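PDB 1UB7: 3-oxoacyl-[acyl-carrier protein] synthase from Thermus thermophilus, which probably catalyses the first condensation of fatty acid synthesis, joining acetyl-CoA and malonyl-ACP to give 3-oxobutanoyl-ACP with loss of carbon dioxide. Local coordinates for residues A[242-247]-A[284-289]; A[302-307]-A[312-317]. All coordinates share one frame; numbering follows the deposited sequence.

In the fold
Both contacts lie in the C-terminal half of the thiolase fold, with centres about 11 Å apart. Contact 1 sets helix 281-292 against strand 242-245. Contact 2 pairs strands 300-307 and 311-318 as a hairpin in the same sheet. Strand 300-307 runs parallel to 242-245 and joins the two. Val244 N lies 2.7 Å from Leu302 O, a probable hydrogen bond. Leu242 O and Leu302 N, 3.1 Å apart, form another probable one. The two strands end near the predicted active site. His246, from contact 1, packs its CB 3.4 Å from Ser305 OG of contact 2. His246 NE2 is hydrogen-bonded to Asn276 OD1, and both residues are predicted to be catalytic.

Contact 1: A[242-247]-A[284-289]; sequences LFVPHQ and LALKEA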
loop_
_atom_site.group_PDB
_atom_site.type_symbol
_atom_site.label_atom_id
_atom_site.label_comp_id
_atom_site.label_asym_id
_atom_site.label_seq_id
_atom_site.Cartn_x
_atom_site.Cartn_y
_atom_site.Cartn_z
ATOM N N LEU A 242 7.288 26.018 11.155
ATOM C CA LEU A 242 7.131 26.013 9.706
ATOM C C LEU A 242 6.040 25.044 9.262
ATOM O O LEU A 242 5.950 23.917 9.759
ATOM C CB LEU A 242 8.456 25.649 9.034
ATOM C CG LEU A 242 8.519 25.584 7.503
ATOM C CD1 LEU A 242 8.457 26.982 6.912
ATOM C CD2 LEU A 242 9.813 24.904 7.081
ATOM N N PHE A 243 5.200 25.508 8.341
ATOM C CA PHE A 243 4.114 24.711 7.796
ATOM C C PHE A 243 4.621 24.203 6.472
ATOM O O PHE A 243 5.106 24.983 5.661
ATOM C CB PHE A 243 2.859 25.556 7.556
ATOM C CG PHE A 243 2.149 25.964 8.814
ATOM C CD1 PHE A 243 2.771 26.793 9.750
ATOM C CD2 PHE A 243 0.857 25.511 9.075
ATOM C CE1 PHE A 243 2.112 27.165 10.929
ATOM C CE2 PHE A 243 0.195 25.877 10.251
ATOM C CZ PHE A 243 0.824 26.704 11.178
ATOM N N VAL A 244 4.506 22.895 6.257
ATOM C CA VAL A 244 4.966 22.283 5.025
ATOM C C VAL A 244 3.790 21.574 4.400
ATOM O O VAL A 244 3.371 20.498 4.844
ATOM C CB VAL A 244 6.102 21.284 5.293
ATOM C CG1 VAL A 244 6.815 20.949 3.990
ATOM C CG2 VAL A 244 7.074 21.870 6.309
ATOM N N PRO A 245 3.213 22.198 3.373
ATOM C CA PRO A 245 2.061 21.637 2.671
ATOM C C PRO A 245 2.437 20.896 1.407
ATOM O O PRO A 245 3.549 21.029 0.903
ATOM C CB PRO A 245 1.247 22.875 2.343
ATOM C CG PRO A 245 2.346 23.837 1.936
ATOM C CD PRO A 245 3.359 23.637 3.062
ATOM N N HIS A 246 1.492 20.116 0.899
ATOM C CA HIS A 246 1.692 19.408 -0.347
ATOM C C HIS A 246 1.959 20.533 -1.354
ATOM O O HIS A 246 1.293 21.561 -1.317
ATOM C CB HIS A 246 0.408 18.667 -0.727
ATOM C CG HIS A 246 0.461 18.014 -2.072
ATOM N ND1 HIS A 246 -0.673 17.708 -2.795
ATOM C CD2 HIS A 246 1.509 17.593 -2.820
ATOM C CE1 HIS A 246 -0.325 17.129 -3.930
ATOM N NE2 HIS A 246 0.993 17.046 -3.969
ATOM N N GLN A 247 2.933 20.354 -2.235
ATOM C CA GLN A 247 3.245 21.378 -3.230
ATOM C C GLN A 247 2.506 21.090 -4.526
ATOM O O GLN A 247 3.102 20.628 -5.493
ATOM C CB GLN A 247 4.748 21.420 -3.514
ATOM C CG GLN A 247 5.600 21.670 -2.286
ATOM C CD GLN A 247 5.411 23.058 -1.718
ATOM O OE1 GLN A 247 5.753 24.051 -2.358
ATOM N NE2 GLN A 247 4.864 23.134 -0.510
ATOM N N LEU A 284 10.726 16.542 -0.195
ATOM C CA LEU A 284 11.585 17.439 -0.986
ATOM C C LEU A 284 11.662 18.801 -0.308
ATOM O O LEU A 284 12.729 19.412 -0.249
ATOM C CB LEU A 284 11.029 17.629 -2.404
ATOM C CG LEU A 284 11.374 16.528 -3.406
ATOM C CD1 LEU A 284 10.549 16.680 -4.645
ATOM C CD2 LEU A 284 12.885 16.596 -3.738
ATOM N N ALA A 285 10.523 19.271 0.199
ATOM C CA ALA A 285 10.445 20.553 0.888
ATOM C C ALA A 285 11.147 20.530 2.244
ATOM O O ALA A 285 11.888 21.458 2.576
ATOM C CB ALA A 285 8.975 20.975 1.068
ATOM N N LEU A 286 10.913 19.487 3.035
ATOM C CA LEU A 286 11.559 19.399 4.348
ATOM C C LEU A 286 13.076 19.461 4.221
ATOM O O LEU A 286 13.752 20.094 5.040
ATOM C CB LEU A 286 11.181 18.097 5.055
ATOM C CG LEU A 286 9.739 17.999 5.526
ATOM C CD1 LEU A 286 9.431 16.568 5.907
ATOM C CD2 LEU A 286 9.521 18.945 6.686
ATOM N N LYS A 287 13.600 18.792 3.195
ATOM C CA LYS A 287 15.039 18.753 2.954
ATOM C C LYS A 287 15.601 20.160 2.777
ATOM O O LYS A 287 16.607 20.507 3.403
ATOM C CB LYS A 287 15.370 17.915 1.713
ATOM C CG LYS A 287 16.865 17.890 1.403
ATOM C CD LYS A 287 17.153 17.324 0.020
ATOM C CE LYS A 287 18.645 17.343 -0.278
ATOM N NZ LYS A 287 18.921 16.665 -1.560
ATOM N N GLU A 288 14.958 20.967 1.932
ATOM C CA GLU A 288 15.418 22.341 1.717
ATOM C C GLU A 288 15.337 23.167 3.016
ATOM O O GLU A 288 16.260 23.920 3.345
ATOM C CB GLU A 288 14.599 23.013 0.616
ATOM C CG GLU A 288 14.523 22.185 -0.649
ATOM C CD GLU A 288 14.208 23.013 -1.886
ATOM O OE1 GLU A 288 13.376 23.943 -1.794
ATOM O OE2 GLU A 288 14.791 22.719 -2.953
ATOM N N ALA A 289 14.242 23.007 3.753
ATOM C CA ALA A 289 14.053 23.727 5.002
ATOM C C ALA A 289 15.110 23.338 6.029
ATOM O O ALA A 289 15.614 24.186 6.774
ATOM C CB ALA A 289 12.667 23.456 5.558
#
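Gln247 NE2 donates to two backbone carbonyls, Pro245 O and Ala268 O. Its bond to Pro245 O is 2.9 Å long and fairly straight, 161° at the hydrogen. The donor sits above the carbonyl plane of Pro245. Gln247 OE1 accepts from the backbone N of Asn270 and of Val271, so both ends of the buried amide are held and its rotation is fixed. In the C-terminal half of the thiolase fold, helix 281-292 packs on strand 242-245, which lies between strand 300-307 and the backbone around Arg266 and Ala268. Strand and helix run roughly antiparallel, at 151°, with 9.1 Å between the axes of the two short segments. Packing between them is apolar. Val244 splits its two methyls: CG1, anti to the backbone N (chi1 -165°), meets Ala285 CB at 3.6 Å. CG2 reaches CD2 of Leu286 at 3.8 Å, and these side chains cross obliquely. Small alanines on the helix let the strand come near, with the CA atoms of Val244 and Ala285 7.1 Å apart. Leu286 also touches Leu7 of strand 3-10, which places the helix between two sheets. One turn after Ala285, Ala289 CB meets the CD2 methyl of Leu242 at 3.5 Å.

Contact 2: A[302-307]-A[312-317]; sequences LLVSFG and WAAAVL
Trp312 faces Phe306 in a non-hydrogen-bonded pair near the turn of this antiparallel beta hairpin, part of the C-terminal sheet of the thiolase fold. Their rings diverge. The Trp312 side chain touches Val221 of helix 211-233, while the Phe306 ring meets that of His246 with their planes at about 55°. The CA of Trp312 makes a CA-H...O contact with Ser305 O at 3.1 Å. Next, Ala313 and Ser305 share two backbone bonds. Ala313 N donates to Ser305 O at 2.8 Å, and Ser305 N to Ala313 O at 2.7 Å. On this face Ser305 and Ala313 both touch Ile114 of helix 112-125, and Ser305 also touches Pro111, next to the predicted active-site Cys110. Ala314 turns to the opposite face. Its CB meets the CG2 methyl of Val304 at 3.9 Å, a methyl set anti to the backbone N. Ala315 forms the second hydrogen-bonded pair, with Leu303. Leu303 N reaches Ala315 O at 2.7 Å in the carbonyl plane and nearly straight (170°), whereas Ala315 N comes to Leu303 O tilted from that carbonyl's plane. Val316 closes the pairing opposite Leu302, and both touch helix 211-233. Here Val316 CG2 lies 4.1 Å from Leu302 CD1.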
loop_
_atom_site.group_PDB
_atom_site.type_symbol
_atom_site.label_atom_id
_atom_site.label_comp_id
_atom_site.label_asym_id
_atom_site.label_seq_id
_atom_site.Cartn_x
_atom_site.Cartn_y
_atom_site.Cartn_z
ATOM N N LEU A 302 4.568 21.321 10.838
ATOM C CA LEU A 302 3.289 20.777 10.453
ATOM C C LEU A 302 3.342 20.368 9.012
ATOM O O LEU A 302 3.799 21.134 8.160
ATOM C CB LEU A 302 2.164 21.788 10.628
ATOM C CG LEU A 302 0.882 21.174 10.058
ATOM C CD1 LEU A 302 -0.239 21.407 11.025
ATOM C CD2 LEU A 302 0.585 21.733 8.641
ATOM N N LEU A 303 2.859 19.153 8.752
ATOM C CA LEU A 303 2.813 18.591 7.411
ATOM C C LEU A 303 1.335 18.401 7.099
ATOM O O LEU A 303 0.561 18.000 7.978
ATOM C CB LEU A 303 3.524 17.232 7.367
ATOM C CG LEU A 303 4.928 17.115 7.969
ATOM C CD1 LEU A 303 5.397 15.668 7.900
ATOM C CD2 LEU A 303 5.895 18.020 7.212
ATOM N N VAL A 304 0.944 18.678 5.858
ATOM C CA VAL A 304 -0.439 18.533 5.474
ATOM C C VAL A 304 -0.511 18.270 3.975
ATOM O O VAL A 304 0.266 18.837 3.208
ATOM C CB VAL A 304 -1.253 19.817 5.853
ATOM C CG1 VAL A 304 -0.694 21.035 5.124
ATOM C CG2 VAL A 304 -2.728 19.631 5.517
ATOM N N SER A 305 -1.432 17.396 3.561
ATOM C CA SER A 305 -1.585 17.065 2.143
ATOM C C SER A 305 -3.006 16.615 1.798
ATOM O O SER A 305 -3.765 16.172 2.657
ATOM C CB SER A 305 -0.579 15.976 1.734
ATOM O OG SER A 305 -0.719 15.619 0.363
ATOM N N PHE A 306 -3.343 16.741 0.523
ATOM C CA PHE A 306 -4.656 16.389 -0.003
ATOM C C PHE A 306 -4.380 15.724 -1.340
ATOM O O PHE A 306 -3.301 15.905 -1.896
ATOM C CB PHE A 306 -5.475 17.656 -0.270
ATOM C CG PHE A 306 -4.832 18.584 -1.279
ATOM C CD1 PHE A 306 -3.906 19.553 -0.874
ATOM C CD2 PHE A 306 -5.096 18.444 -2.647
ATOM C CE1 PHE A 306 -3.248 20.371 -1.819
ATOM C CE2 PHE A 306 -4.442 19.254 -3.600
ATOM C CZ PHE A 306 -3.517 20.218 -3.181
ATOM N N GLY A 307 -5.348 14.987 -1.873
ATOM C CA GLY A 307 -5.127 14.349 -3.155
ATOM C C GLY A 307 -6.213 13.384 -3.580
ATOM O O GLY A 307 -7.321 13.380 -3.015
ATOM N N TRP A 312 -6.696 12.913 2.415
ATOM C CA TRP A 312 -6.064 14.078 3.010
ATOM C C TRP A 312 -5.387 13.611 4.297
ATOM O O TRP A 312 -5.803 12.613 4.903
ATOM C CB TRP A 312 -7.126 15.152 3.301
ATOM C CG TRP A 312 -8.136 14.776 4.362
ATOM C CD1 TRP A 312 -8.003 14.930 5.724
ATOM C CD2 TRP A 312 -9.415 14.168 4.151
ATOM N NE1 TRP A 312 -9.124 14.454 6.370
ATOM C CE2 TRP A 312 -10.006 13.976 5.432
ATOM C CE3 TRP A 312 -10.121 13.758 3.011
ATOM C CZ2 TRP A 312 -11.282 13.391 5.599
ATOM C CZ3 TRP A 312 -11.392 13.174 3.175
ATOM C CH2 TRP A 312 -11.956 12.996 4.464
ATOM N N ALA A 313 -4.344 14.325 4.707
ATOM C CA ALA A 313 -3.623 13.975 5.917
ATOM C C ALA A 313 -2.802 15.151 6.410
ATOM O O ALA A 313 -2.460 16.047 5.643
ATOM C CB ALA A 313 -2.712 12.791 5.655
ATOM N N ALA A 314 -2.486 15.127 7.698
ATOM C CA ALA A 314 -1.708 16.174 8.321
ATOM C C ALA A 314 -1.022 15.615 9.562
ATOM O O ALA A 314 -1.544 14.717 10.229
ATOM C CB ALA A 314 -2.613 17.334 8.704
ATOM N N ALA A 315 0.150 16.158 9.876
ATOM C CA ALA A 315 0.898 15.708 11.035
ATOM C C ALA A 315 1.711 16.830 11.677
ATOM O O ALA A 315 2.107 17.799 11.021
ATOM C CB ALA A 315 1.818 14.562 10.631
ATOM N N VAL A 316 1.937 16.692 12.977
ATOM C CA VAL A 316 2.719 17.643 13.735
ATOM C C VAL A 316 3.858 16.819 14.310
ATOM O O VAL A 316 3.634 15.812 14.995
ATOM C CB VAL A 316 1.895 18.287 14.876
ATOM C CG1 VAL A 316 2.824 18.974 15.876
ATOM C CG2 VAL A 316 0.916 19.299 14.294
ATOM N N LEU A 317 5.075 17.269 14.017
ATOM C CA LEU A 317 6.303 16.606 14.423
ATOM C C LEU A 317 7.272 17.601 15.028
ATOM O O LEU A 317 7.549 18.641 14.431
ATOM C CB LEU A 317 6.960 15.990 13.183
ATOM C CG LEU A 317 8.395 15.477 13.265
ATOM C CD1 LEU A 317 8.458 14.220 14.132
ATOM C CD2 LEU A 317 8.892 15.176 11.869
#